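Local coordinates for protein beta-glucosidase (Chaetomella raphigera, PDB 6JXG) that probably hydrolyses terminal, non-reducing beta-D-glucosyl residues with release of beta-D-glucose, a step in the breakdown of cellulose, at residues Gln77-Thr81 with Ile329-Ile334; Pro109-Gly115 with Glu125-Pro129; Trp184-Asp188 with Arg671-Leu675; Leu489-Leu493 with Pro569-Phe573; Arg651-Lys655 with Thr665-Asn669. All coordinates share one frame; numbering follows the deposited sequence.

Contact 1 (Gln77-Thr81 with Ile329-Ile334); sequences QTAST and IARDGI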
# COMPACT_ATOMS: atom_id res chain seq x y z
N GLN A 77 -1.26 6.28 2.28
CA GLN A 77 -1.91 7.59 1.95
C GLN A 77 -2.81 7.46 0.76
O GLN A 77 -3.93 8.01 0.75
CB GLN A 77 -0.89 8.70 1.68
CG GLN A 77 -1.54 10.11 1.42
CD GLN A 77 -1.94 10.66 2.76
OE1 GLN A 77 -1.53 10.08 3.73
NE2 GLN A 77 -2.63 11.81 2.82
N THR A 78 -2.35 6.71 -0.24
CA THR A 78 -3.14 6.42 -1.45
C THR A 78 -4.43 5.64 -1.11
O THR A 78 -5.53 5.98 -1.57
CB THR A 78 -2.22 5.70 -2.46
OG1 THR A 78 -1.14 6.57 -2.77
CG2 THR A 78 -2.93 5.30 -3.69
N ALA A 79 -4.30 4.62 -0.26
CA ALA A 79 -5.49 3.86 0.22
C ALA A 79 -6.43 4.73 0.97
O ALA A 79 -7.65 4.59 0.79
CB ALA A 79 -5.14 2.64 1.03
N SER A 80 -5.89 5.67 1.75
CA SER A 80 -6.68 6.58 2.57
C SER A 80 -7.61 7.52 1.81
O SER A 80 -8.54 8.11 2.40
CB SER A 80 -5.84 7.40 3.55
OG SER A 80 -5.03 6.55 4.41
N THR A 81 -7.37 7.66 0.49
CA THR A 81 -8.28 8.42 -0.36
C THR A 81 -9.53 7.71 -0.67
O THR A 81 -10.48 8.37 -1.07
CB THR A 81 -7.66 8.75 -1.74
OG1 THR A 81 -7.58 7.51 -2.51
CG2 THR A 81 -6.31 9.41 -1.53
N ILE A 329 -3.70 13.27 -4.10
CA ILE A 329 -3.65 12.24 -3.04
C ILE A 329 -3.16 12.77 -1.70
O ILE A 329 -3.70 12.36 -0.66
CB ILE A 329 -2.81 11.04 -3.54
CG1 ILE A 329 -3.56 10.37 -4.71
CG2 ILE A 329 -2.49 10.08 -2.40
CD1 ILE A 329 -2.79 9.38 -5.48
N ALA A 330 -2.18 13.68 -1.68
CA ALA A 330 -1.74 14.33 -0.45
C ALA A 330 -2.91 15.06 0.17
O ALA A 330 -3.05 15.08 1.39
CB ALA A 330 -0.64 15.32 -0.71
N ARG A 331 -3.78 15.62 -0.66
CA ARG A 331 -4.96 16.31 -0.15
C ARG A 331 -6.09 15.37 0.26
O ARG A 331 -6.66 15.44 1.34
CB ARG A 331 -5.43 17.29 -1.27
CG ARG A 331 -6.73 18.06 -1.07
CD ARG A 331 -7.07 18.78 -2.39
NE ARG A 331 -7.63 17.78 -3.26
CZ ARG A 331 -7.55 17.67 -4.61
NH1 ARG A 331 -6.89 18.52 -5.31
NH2 ARG A 331 -8.21 16.68 -5.26
N ASP A 332 -6.51 14.52 -0.68
CA ASP A 332 -7.72 13.77 -0.51
C ASP A 332 -7.56 12.52 0.37
O ASP A 332 -8.54 11.88 0.68
CB ASP A 332 -8.33 13.36 -1.86
CG ASP A 332 -8.83 14.50 -2.69
OD1 ASP A 332 -8.90 15.66 -2.23
OD2 ASP A 332 -9.27 14.18 -3.83
N GLY A 333 -6.35 12.17 0.78
CA GLY A 333 -6.15 11.10 1.74
C GLY A 333 -6.00 11.58 3.16
O GLY A 333 -5.84 10.73 4.07
N ILE A 334 -5.95 12.90 3.37
CA ILE A 334 -6.03 13.46 4.73
C ILE A 334 -7.32 13.03 5.41
O ILE A 334 -8.34 13.07 4.80
CB ILE A 334 -5.88 14.97 4.69
CG1 ILE A 334 -4.45 15.35 4.21
CG2 ILE A 334 -6.17 15.55 6.05
CD1 ILE A 334 -4.21 16.87 4.09

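Contact 2 (Pro109-Gly115 with Glu125-Pro129); sequences PVAGPIG and EGFSP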
# COMPACT_ATOMS: atom_id res chain seq x y z
N PRO A 109 3.22 -2.76 -6.72
CA PRO A 109 2.91 -2.30 -5.42
C PRO A 109 2.96 -3.43 -4.34
O PRO A 109 3.34 -4.52 -4.60
CB PRO A 109 1.50 -1.75 -5.56
CG PRO A 109 0.84 -2.67 -6.60
CD PRO A 109 2.01 -3.12 -7.47
N VAL A 110 2.66 -3.04 -3.10
CA VAL A 110 2.85 -3.89 -1.95
C VAL A 110 1.54 -4.43 -1.40
O VAL A 110 0.72 -3.67 -0.86
CB VAL A 110 3.62 -3.10 -0.85
CG1 VAL A 110 3.69 -3.91 0.42
CG2 VAL A 110 5.04 -2.70 -1.32
N ALA A 111 1.33 -5.73 -1.61
CA ALA A 111 0.21 -6.49 -1.00
C ALA A 111 0.53 -7.19 0.31
O ALA A 111 -0.40 -7.71 0.96
CB ALA A 111 -0.28 -7.56 -1.94
N GLY A 112 1.82 -7.31 0.64
CA GLY A 112 2.32 -8.05 1.83
C GLY A 112 3.58 -7.29 2.28
O GLY A 112 4.58 -7.20 1.56
N PRO A 113 3.58 -6.74 3.49
CA PRO A 113 2.58 -6.85 4.53
C PRO A 113 1.25 -6.10 4.22
O PRO A 113 1.24 -5.03 3.52
CB PRO A 113 3.25 -6.16 5.68
CG PRO A 113 4.12 -5.08 5.03
CD PRO A 113 4.67 -5.80 3.84
N ILE A 114 0.15 -6.62 4.74
CA ILE A 114 -1.11 -5.87 4.76
C ILE A 114 -1.10 -4.91 5.95
O ILE A 114 -1.76 -3.87 5.92
CB ILE A 114 -2.38 -6.76 4.78
CG1 ILE A 114 -2.55 -7.51 6.11
CG2 ILE A 114 -2.43 -7.76 3.60
CD1 ILE A 114 -3.89 -8.31 6.17
N GLY A 115 -0.34 -5.25 7.02
CA GLY A 115 -0.26 -4.44 8.21
C GLY A 115 -1.13 -4.92 9.39
O GLY A 115 -1.63 -4.11 10.10
N GLU A 125 3.93 1.33 3.17
CA GLU A 125 4.13 1.05 1.76
C GLU A 125 2.94 0.37 1.11
O GLU A 125 2.77 0.43 -0.14
CB GLU A 125 5.33 0.10 1.57
CG GLU A 125 6.68 0.53 2.10
CD GLU A 125 7.85 -0.13 1.40
OE1 GLU A 125 7.94 -0.08 0.13
OE2 GLU A 125 8.73 -0.69 2.10
N GLY A 126 2.13 -0.28 1.94
CA GLY A 126 1.01 -1.08 1.52
C GLY A 126 -0.33 -0.36 1.46
O GLY A 126 -0.39 0.84 1.41
N PHE A 127 -1.41 -1.17 1.44
CA PHE A 127 -2.74 -0.74 1.09
C PHE A 127 -3.80 -1.18 2.11
O PHE A 127 -4.97 -1.46 1.77
CB PHE A 127 -3.13 -1.29 -0.30
CG PHE A 127 -2.43 -0.61 -1.45
CD1 PHE A 127 -2.27 0.81 -1.51
CD2 PHE A 127 -2.06 -1.37 -2.56
CE1 PHE A 127 -1.70 1.41 -2.62
CE2 PHE A 127 -1.48 -0.75 -3.67
CZ PHE A 127 -1.30 0.59 -3.70
N SER A 128 -3.37 -1.28 3.35
CA SER A 128 -4.26 -1.52 4.55
C SER A 128 -4.43 -2.97 4.96
O SER A 128 -4.34 -3.88 4.15
CB SER A 128 -5.62 -0.86 4.42
OG SER A 128 -6.58 -1.70 3.88
N PRO A 129 -4.77 -3.18 6.24
CA PRO A 129 -5.11 -4.51 6.73
C PRO A 129 -6.53 -4.99 6.42
O PRO A 129 -6.92 -6.07 6.86
CB PRO A 129 -4.92 -4.39 8.27
CG PRO A 129 -5.21 -2.98 8.54
CD PRO A 129 -4.61 -2.22 7.36
O HOH W 1 -0.37 -4.03 1.61
O HOH W 2 1.55 -0.33 -2.36
O HOH W 3 -1.00 -1.34 5.13

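Contact 3 (Trp184-Asp188 with Arg671-Leu675); sequences WPFAD and RRKDL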
# COMPACT_ATOMS: atom_id res chain seq x y z
N TRP A 184 -5.66 -12.63 -0.38
CA TRP A 184 -6.71 -11.99 -1.11
C TRP A 184 -6.20 -10.82 -2.04
O TRP A 184 -6.47 -10.77 -3.24
CB TRP A 184 -7.76 -11.58 -0.15
CG TRP A 184 -8.92 -10.84 -0.74
CD1 TRP A 184 -8.93 -9.62 -1.34
CD2 TRP A 184 -10.30 -11.31 -0.74
NE1 TRP A 184 -10.22 -9.30 -1.73
CE2 TRP A 184 -11.07 -10.33 -1.40
CE3 TRP A 184 -10.93 -12.43 -0.21
CZ2 TRP A 184 -12.45 -10.45 -1.55
CZ3 TRP A 184 -12.32 -12.58 -0.39
CH2 TRP A 184 -13.07 -11.58 -1.02
N PRO A 185 -5.33 -9.94 -1.52
CA PRO A 185 -4.82 -8.91 -2.44
C PRO A 185 -3.89 -9.44 -3.49
O PRO A 185 -3.83 -8.85 -4.58
CB PRO A 185 -4.07 -7.95 -1.57
CG PRO A 185 -4.16 -8.49 -0.19
CD PRO A 185 -5.02 -9.69 -0.11
N PHE A 186 -3.17 -10.53 -3.21
CA PHE A 186 -2.38 -11.13 -4.27
C PHE A 186 -3.25 -11.75 -5.35
O PHE A 186 -2.96 -11.66 -6.56
CB PHE A 186 -1.38 -12.15 -3.74
CG PHE A 186 -0.19 -11.54 -3.08
CD1 PHE A 186 0.88 -11.08 -3.84
CD2 PHE A 186 -0.16 -11.39 -1.69
CE1 PHE A 186 2.00 -10.54 -3.26
CE2 PHE A 186 0.97 -10.85 -1.10
CZ PHE A 186 2.09 -10.45 -1.89
N ALA A 187 -4.37 -12.33 -4.95
CA ALA A 187 -5.31 -12.88 -5.96
C ALA A 187 -5.88 -11.78 -6.84
O ALA A 187 -5.92 -11.93 -8.09
CB ALA A 187 -6.43 -13.68 -5.27
N ASP A 188 -6.26 -10.64 -6.24
CA ASP A 188 -6.71 -9.45 -7.04
C ASP A 188 -5.60 -8.99 -8.01
O ASP A 188 -5.82 -8.68 -9.18
CB ASP A 188 -7.13 -8.26 -6.16
CG ASP A 188 -8.61 -8.34 -5.69
OD1 ASP A 188 -9.29 -9.41 -5.84
OD2 ASP A 188 -9.07 -7.30 -5.24
N ARG A 671 -18.73 -9.13 -6.42
CA ARG A 671 -18.26 -10.33 -7.10
C ARG A 671 -18.75 -11.55 -6.33
O ARG A 671 -18.98 -11.49 -5.13
CB ARG A 671 -16.72 -10.34 -7.13
CG ARG A 671 -16.08 -9.22 -7.95
CD ARG A 671 -14.61 -9.13 -7.66
NE ARG A 671 -14.37 -8.81 -6.23
CZ ARG A 671 -13.16 -8.65 -5.75
NH1 ARG A 671 -12.09 -8.72 -6.54
NH2 ARG A 671 -13.01 -8.45 -4.47
N ARG A 672 -18.84 -12.69 -6.97
CA ARG A 672 -19.16 -13.90 -6.25
C ARG A 672 -18.23 -14.11 -5.08
O ARG A 672 -18.65 -14.52 -4.00
CB ARG A 672 -19.11 -15.12 -7.24
CG ARG A 672 -19.34 -16.46 -6.56
CD ARG A 672 -19.89 -17.62 -7.46
NE ARG A 672 -19.85 -17.24 -8.84
CZ ARG A 672 -20.83 -17.05 -9.69
NH1 ARG A 672 -22.09 -17.32 -9.48
NH2 ARG A 672 -20.47 -16.61 -10.86
N LYS A 673 -16.92 -13.86 -5.28
CA LYS A 673 -15.91 -14.01 -4.22
C LYS A 673 -16.23 -13.14 -3.01
O LYS A 673 -15.91 -13.51 -1.90
CB LYS A 673 -14.51 -13.65 -4.75
CG LYS A 673 -13.43 -14.16 -3.83
CD LYS A 673 -12.01 -13.87 -4.41
CE LYS A 673 -10.92 -14.49 -3.58
NZ LYS A 673 -9.53 -14.24 -4.08
N ASP A 674 -16.84 -12.00 -3.23
CA ASP A 674 -17.11 -11.06 -2.15
C ASP A 674 -18.16 -11.61 -1.18
O ASP A 674 -18.24 -11.14 -0.03
CB ASP A 674 -17.59 -9.73 -2.73
CG ASP A 674 -16.48 -9.00 -3.46
OD1 ASP A 674 -15.36 -9.09 -2.93
OD2 ASP A 674 -16.74 -8.38 -4.56
N LEU A 675 -18.91 -12.60 -1.66
CA LEU A 675 -19.98 -13.25 -0.93
C LEU A 675 -19.65 -14.69 -0.57
O LEU A 675 -20.55 -15.44 -0.17
CB LEU A 675 -21.26 -13.24 -1.76
CG LEU A 675 -21.77 -11.84 -2.11
CD1 LEU A 675 -22.87 -11.94 -3.13
CD2 LEU A 675 -22.25 -11.07 -0.89
O HOH W 4 -10.78 -6.92 -3.35
O HOH W 5 -9.20 -11.55 -4.24

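Contact 4 (Leu489-Leu493 with Pro569-Phe573); sequences LEDIL and PRFEF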
# COMPACT_ATOMS: atom_id res chain seq x y z
N LEU A 489 -3.97 8.19 20.71
CA LEU A 489 -4.14 9.61 20.78
C LEU A 489 -4.83 10.04 22.09
O LEU A 489 -5.10 11.23 22.25
CB LEU A 489 -4.93 10.10 19.61
CG LEU A 489 -4.36 9.78 18.23
CD1 LEU A 489 -5.21 10.38 17.11
CD2 LEU A 489 -2.97 10.37 18.18
N GLU A 490 -5.05 9.11 23.01
CA GLU A 490 -5.79 9.39 24.24
C GLU A 490 -5.19 10.56 25.03
O GLU A 490 -5.90 11.43 25.48
CB GLU A 490 -5.85 8.15 25.15
CG GLU A 490 -6.57 6.97 24.53
CD GLU A 490 -7.98 7.31 24.10
OE1 GLU A 490 -8.28 7.39 22.89
OE2 GLU A 490 -8.81 7.55 24.98
N ASP A 491 -3.87 10.63 25.14
CA ASP A 491 -3.28 11.80 25.82
C ASP A 491 -3.55 13.13 25.14
O ASP A 491 -3.68 14.20 25.82
CB ASP A 491 -1.76 11.66 25.94
CG ASP A 491 -1.36 10.55 26.86
OD1 ASP A 491 -2.21 10.16 27.67
OD2 ASP A 491 -0.24 10.00 26.70
N ILE A 492 -3.63 13.12 23.81
CA ILE A 492 -3.86 14.34 23.08
C ILE A 492 -5.32 14.74 23.22
O ILE A 492 -5.61 15.91 23.50
CB ILE A 492 -3.43 14.20 21.61
CG1 ILE A 492 -1.92 14.17 21.63
CG2 ILE A 492 -4.04 15.30 20.76
CD1 ILE A 492 -1.28 13.89 20.28
N LEU A 493 -6.22 13.77 23.08
CA LEU A 493 -7.65 13.97 23.17
C LEU A 493 -8.15 14.45 24.54
O LEU A 493 -9.19 15.12 24.65
CB LEU A 493 -8.36 12.65 22.82
CG LEU A 493 -8.32 12.23 21.33
CD1 LEU A 493 -8.72 10.79 21.17
CD2 LEU A 493 -9.16 13.15 20.46
N PRO A 569 -13.15 1.20 19.52
CA PRO A 569 -11.92 1.87 19.17
C PRO A 569 -12.12 3.31 19.50
O PRO A 569 -13.27 3.71 19.79
CB PRO A 569 -11.84 1.64 17.63
CG PRO A 569 -13.21 1.26 17.15
CD PRO A 569 -14.01 0.89 18.37
N ARG A 570 -11.07 4.12 19.36
CA ARG A 570 -11.25 5.55 19.46
C ARG A 570 -11.77 6.09 18.15
O ARG A 570 -12.79 6.78 18.13
CB ARG A 570 -9.98 6.22 19.89
CG ARG A 570 -10.02 7.73 19.80
CD ARG A 570 -11.18 8.30 20.66
NE ARG A 570 -10.95 8.05 22.06
CZ ARG A 570 -11.89 8.02 23.00
NH1 ARG A 570 -13.16 8.22 22.72
NH2 ARG A 570 -11.55 7.77 24.25
N PHE A 571 -11.09 5.78 17.05
CA PHE A 571 -11.58 6.10 15.71
C PHE A 571 -11.52 4.78 14.92
O PHE A 571 -10.44 4.16 14.84
CB PHE A 571 -10.73 7.16 15.08
CG PHE A 571 -10.66 8.44 15.89
CD1 PHE A 571 -11.80 9.18 16.09
CD2 PHE A 571 -9.44 8.89 16.39
CE1 PHE A 571 -11.75 10.40 16.84
CE2 PHE A 571 -9.39 10.08 17.10
CZ PHE A 571 -10.55 10.82 17.33
N GLU A 572 -12.68 4.35 14.42
CA GLU A 572 -12.80 3.10 13.72
C GLU A 572 -12.26 3.14 12.29
O GLU A 572 -12.16 4.20 11.63
CB GLU A 572 -14.27 2.65 13.74
CG GLU A 572 -15.19 3.52 12.88
CD GLU A 572 -15.83 4.73 13.57
OE1 GLU A 572 -15.37 5.15 14.66
OE2 GLU A 572 -16.76 5.28 12.97
N PHE A 573 -11.95 1.95 11.79
CA PHE A 573 -11.70 1.76 10.36
C PHE A 573 -12.83 2.41 9.56
O PHE A 573 -13.98 2.18 9.86
CB PHE A 573 -11.58 0.28 10.07
CG PHE A 573 -11.40 -0.08 8.59
CD1 PHE A 573 -10.12 -0.16 7.99
CD2 PHE A 573 -12.51 -0.30 7.79
CE1 PHE A 573 -9.96 -0.48 6.65
CE2 PHE A 573 -12.35 -0.66 6.45
CZ PHE A 573 -11.07 -0.75 5.88

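Contact 5 (Arg651-Lys655 with Thr665-Asn669); sequences RGFDK and TVTFN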
# COMPACT_ATOMS: atom_id res chain seq x y z
N ARG A 651 -16.94 -4.89 1.67
CA ARG A 651 -17.06 -5.44 0.31
C ARG A 651 -17.47 -4.45 -0.76
O ARG A 651 -17.80 -4.84 -1.92
CB ARG A 651 -18.00 -6.68 0.32
CG ARG A 651 -17.55 -7.84 1.18
CD ARG A 651 -16.25 -8.49 0.71
NE ARG A 651 -16.03 -9.82 1.24
CZ ARG A 651 -14.96 -10.25 1.88
NH1 ARG A 651 -13.91 -9.45 2.13
NH2 ARG A 651 -14.92 -11.49 2.29
N GLY A 652 -17.40 -3.17 -0.43
CA GLY A 652 -17.70 -2.14 -1.43
C GLY A 652 -17.40 -0.76 -0.86
O GLY A 652 -17.50 -0.56 0.33
N PHE A 653 -17.02 0.15 -1.73
CA PHE A 653 -16.92 1.55 -1.35
C PHE A 653 -17.06 2.37 -2.58
O PHE A 653 -16.71 1.91 -3.69
CB PHE A 653 -15.60 1.84 -0.60
CG PHE A 653 -14.34 1.50 -1.37
CD1 PHE A 653 -13.82 0.23 -1.36
CD2 PHE A 653 -13.67 2.48 -2.10
CE1 PHE A 653 -12.70 -0.08 -2.09
CE2 PHE A 653 -12.52 2.21 -2.81
CZ PHE A 653 -11.98 0.91 -2.78
N ASP A 654 -17.53 3.58 -2.42
CA ASP A 654 -17.78 4.46 -3.58
C ASP A 654 -17.72 5.90 -3.08
O ASP A 654 -18.39 6.26 -2.14
CB ASP A 654 -19.17 4.12 -4.20
CG ASP A 654 -19.42 4.82 -5.54
OD1 ASP A 654 -18.41 5.32 -6.15
OD2 ASP A 654 -20.62 4.87 -5.96
N LYS A 655 -16.92 6.75 -3.72
CA LYS A 655 -16.68 8.08 -3.20
C LYS A 655 -17.48 9.08 -4.06
O LYS A 655 -17.30 9.09 -5.28
CB LYS A 655 -15.17 8.37 -3.24
CG LYS A 655 -14.75 9.69 -2.53
CD LYS A 655 -13.26 9.78 -2.33
CE LYS A 655 -12.87 10.80 -1.26
NZ LYS A 655 -11.40 10.91 -1.10
N THR A 665 -26.33 8.94 -6.27
CA THR A 665 -26.35 7.51 -6.00
C THR A 665 -24.95 6.89 -5.88
O THR A 665 -24.07 7.19 -6.67
CB THR A 665 -27.11 6.82 -7.08
OG1 THR A 665 -28.49 7.28 -7.03
CG2 THR A 665 -27.07 5.34 -6.87
N VAL A 666 -24.75 6.09 -4.85
CA VAL A 666 -23.55 5.23 -4.71
C VAL A 666 -23.89 3.83 -5.07
O VAL A 666 -24.97 3.40 -4.85
CB VAL A 666 -22.88 5.36 -3.31
CG1 VAL A 666 -22.40 6.76 -3.17
CG2 VAL A 666 -23.81 4.99 -2.19
N THR A 667 -22.92 3.12 -5.65
CA THR A 667 -23.15 1.80 -6.22
C THR A 667 -22.05 0.88 -5.81
O THR A 667 -20.86 1.27 -5.88
CB THR A 667 -23.21 1.93 -7.75
OG1 THR A 667 -24.40 2.67 -8.06
CG2 THR A 667 -23.21 0.62 -8.41
N PHE A 668 -22.43 -0.30 -5.34
CA PHE A 668 -21.45 -1.31 -4.95
C PHE A 668 -21.73 -2.57 -5.76
O PHE A 668 -22.74 -3.18 -5.52
CB PHE A 668 -21.53 -1.65 -3.43
CG PHE A 668 -21.64 -0.44 -2.55
CD1 PHE A 668 -20.53 0.43 -2.39
CD2 PHE A 668 -22.84 -0.08 -1.97
CE1 PHE A 668 -20.59 1.55 -1.54
CE2 PHE A 668 -22.93 1.11 -1.19
CZ PHE A 668 -21.79 1.91 -0.95
N ASN A 669 -20.81 -2.94 -6.66
CA ASN A 669 -20.92 -4.21 -7.41
C ASN A 669 -20.16 -5.35 -6.73
O ASN A 669 -18.95 -5.21 -6.42
CB ASN A 669 -20.44 -3.98 -8.83
CG ASN A 669 -21.28 -2.98 -9.56
OD1 ASN A 669 -22.52 -3.10 -9.59
ND2 ASN A 669 -20.64 -1.96 -10.12
O HOH W 6 -18.78 -3.50 -4.14

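Contact 1 (Gln77-Thr81 with Ile329-Ile334)
T81 and G333 bring the turns that follow two helices so close that their CA atoms lie 4.0 Å apart, and nearly everything else in this contact is packing around that approach. With no side chain on G333, the turn after helix 323-332 can sit directly against the last turn of helix 75-79. The methyl CG2 of T81 rests on the G333 backbone, 3.6 Å from its N, and CB of S80 lies 3.4 Å from the G333 carbonyl O.

Beside this is a small apolar patch supplied by I329. Its CG2 branch meets three residues of 77-81: it is 3.9 Å from CG of Q77 and 4.0 Å from CG2 of T81, and it also touches T78. Q77 and I329 run antiparallel, flank to flank. A trans chi1 (-176°) and a bend at chi2 carry the Q77 amide over the backbone of G333 and I334, where NE2 comes to 3.4 Å from G333 C.

The polar groups are satisfied on their own side or elsewhere. OG1 of T81 turns back to T78 O (2.7 Å), which also accepts from T81 N, and is bonded by D83 N; the Q77 amide makes weak bonds to A504 O and V506 N. OG1 of T78 and OG of S80 bond to the backbone oxygens of T74 and I76, one turn earlier.

In the fold this is an interdomain junction of a family 3 glycosidase: a short helix of the TIM-barrel-related N-terminal domain packs its last turn alongside that of the helix leading into strand 335-339, an outer strand of the second, six-stranded sheet.

Contact 2 (Pro109-Gly115 with Glu125-Pro129)
V110, with chi1 at 174°, directs CG1 towards CA of G126 and lays CG2 4.0 Å from CB of E125; the backbone itself brings V110 CB to 3.7 Å from E125 O. I114 instead places CG1 between its backbone N and carbonyl carbon (chi1 69°), and the extended branch then runs on over P129, with CD1 3.8 Å from P129 O. The cis peptide before P113 kinks the chain between these two points; another precedes P109.

At one end the ring of F127 receives CB of P109, 3.7 Å from CE2. At the other, the carbonyl O of I114 presses on the S128-P129 peptide without bonding to it, because the proline N has no hydrogen and S128 O is another acceptor. G115, with a positive phi, completes the turn beside the P129 ring.

Water does the polar work between the two loops. One molecule donates to both V110 O (2.7 Å) and P113 O and accepts from F127 N, so three backbone groups share a single bridge. A second joins V110 N to E125 O (2.6 Å) and lies over one face of the F127 ring, and a third spans I114 O and S128 N. Buried backbone groups too far apart for direct pairing are satisfied in this way.

Outside the pair, G112 O accepts from H156, and E161 takes the N-H groups of I114 and G115. Both segments belong to one long loop between strand 105-106 and helix 131-147, a beta-alpha loop at the C-terminal end of a barrel strand, the rim where TIM-barrel enzymes, family 3 glycosidases among them, form their active site.

Contact 3 (Trp184-Asp188 with Arg671-Leu675)
K673 lies fully extended across one face of the W184 indole, and this is the dry, closely packed part. Its CE makes a CH-pi contact 4.1 Å from the centroid of the six-membered ring, its NZ a cation-pi contact at 4.8 Å, and the K673 carbonyl O lies 3.5 Å from CH2 of W184. At the ring's edge, near its plane, OD1 of D674 meets CZ2 at 3.5 Å. The lysine ammonium ends beside the A187 methyl.

The contact docks the fibronectin type III-like domain onto helix 184-191 of the N-terminal domain, and a salt-bridge network of D188, R671 and D674 runs through it. R671 grips D674 side-on, NE to OD2 and NH2 to OD1, while its own backbone N also bonds OD2; NH1 then crosses to OD1 of D188 (3.0 Å), tilted 31° out of the carboxylate plane.

Around D188, beyond its one direct bond, waters mediate the contact. One molecule links W184 NE1, R671 NH2 and D188 OD2, to which it donates at 2.6 Å. Another accepts a hydrogen bond from K673 NZ at 2.7 Å and donates to W184 O and D188 OD1, coupling the lysine to an aspartate it does not touch.

Contact 4 (Leu489-Leu493 with Pro569-Phe573)
E490 and R570 meet with their flat ends almost in one plane, carboxylate and guanidinium only 12° apart, a near-ideal side-on salt bridge at a partly exposed place. NE of the arginine donates to OE1 at 2.9 Å and NH2 to OE2 at 2.8 Å. Both bonds are almost straight and both use syn lone pairs of the carboxylate. Two bonds to two oxygens fix the rotation of each group as well as its position.

The arginine reaches this pose by folding. Its chi1 (170°) puts CG 3.6 Å above one face of the F571 ring, and bends at chi2 and chi3 then turn NE and NH2 back to E490. L493 packs against the outside of the bend: its CD1 is 3.5 Å from CD of R570, while its other methyl, CD2, approaches the edge of the F571 ring at CZ (4.1 Å). CD1 of L489 meets the same ring edge at CE2, at 4.2 Å. An ion pair thus lies along one side of an apolar patch made by two leucines and a phenylalanine.

F571 also packs on L337 and T338 of strand 335-339, and L493 on I501 of strand 498-503. R570 and F571 both face I533 in a classic beta bulge, consistent with two consecutive residues both turning towards helix 490-493. The whole joins that short helix to the loop before strand 582-591, on the flank of the six-stranded alpha/beta sheet of the family 3 C-terminal domain.

Contact 5 (Arg651-Lys655 with Thr665-Asn669)
D654 provides the direct polar link between the two strands: its OD2 accepts the backbone N-H of T667 at 2.9 Å, with an angle of 158° at the hydrogen, and is met on its anti side. The same oxygen lies close over V666, 3.2 Å from its CA and 3.5 Å from its CB. A chi1 of -171° swings the aspartate's carboxylate across to the neighbouring strand.

F668 forms the other half of the first shell. Its ring turns an edge to the 652-654 backbone, with CE1 3.8 Å from the N of D654, and CD1 lies 3.6 Å from the N of F653. G652, which has no side chain, lets the phenylalanine come in close. Farther along, a water donates to R651 O (2.8 Å) and to N669 O (2.9 Å), bridging the strands where they have no direct bond.

The second shell sets this up. Strand 663-671 is the outermost of its sheet: V666 and F668 pair with A618 and V616 on one side, and T667 N faces the other way, towards D654. D654 itself pairs with A632 of strand 628-637, and R651 and G652 both face L634 in a classic beta bulge. F653 points away from the contact and meets W82 edge-to-face.

These two strands are consecutive in the chain yet belong to different sheets, three-stranded and four-stranded, and their junction closes one border of the beta sandwich characteristic of a fibronectin type III-like domain.

How the contacts relate
Contacts 1, 2 and 3 are buried, whereas contacts 4 and 5 are only partly so, but burial does not dictate chemistry: contact 3 is buried yet ionic. Contact 1 is helix-end packing around a glycine, and contact 2, nearest the centre of the chain, relies on buried waters; A79 and T78 touch F127 between them. Contact 2 also abuts contact 3 through A111 against P185 and F186. Contacts 3 and 4 each rest on an arginine-carboxylate pair, the first between two domains, the second within one. Contact 5 shares the fibronectin-like domain with contact 3, joined by R651 to D674 O, and reaches contact 1 through K655 and T81 O.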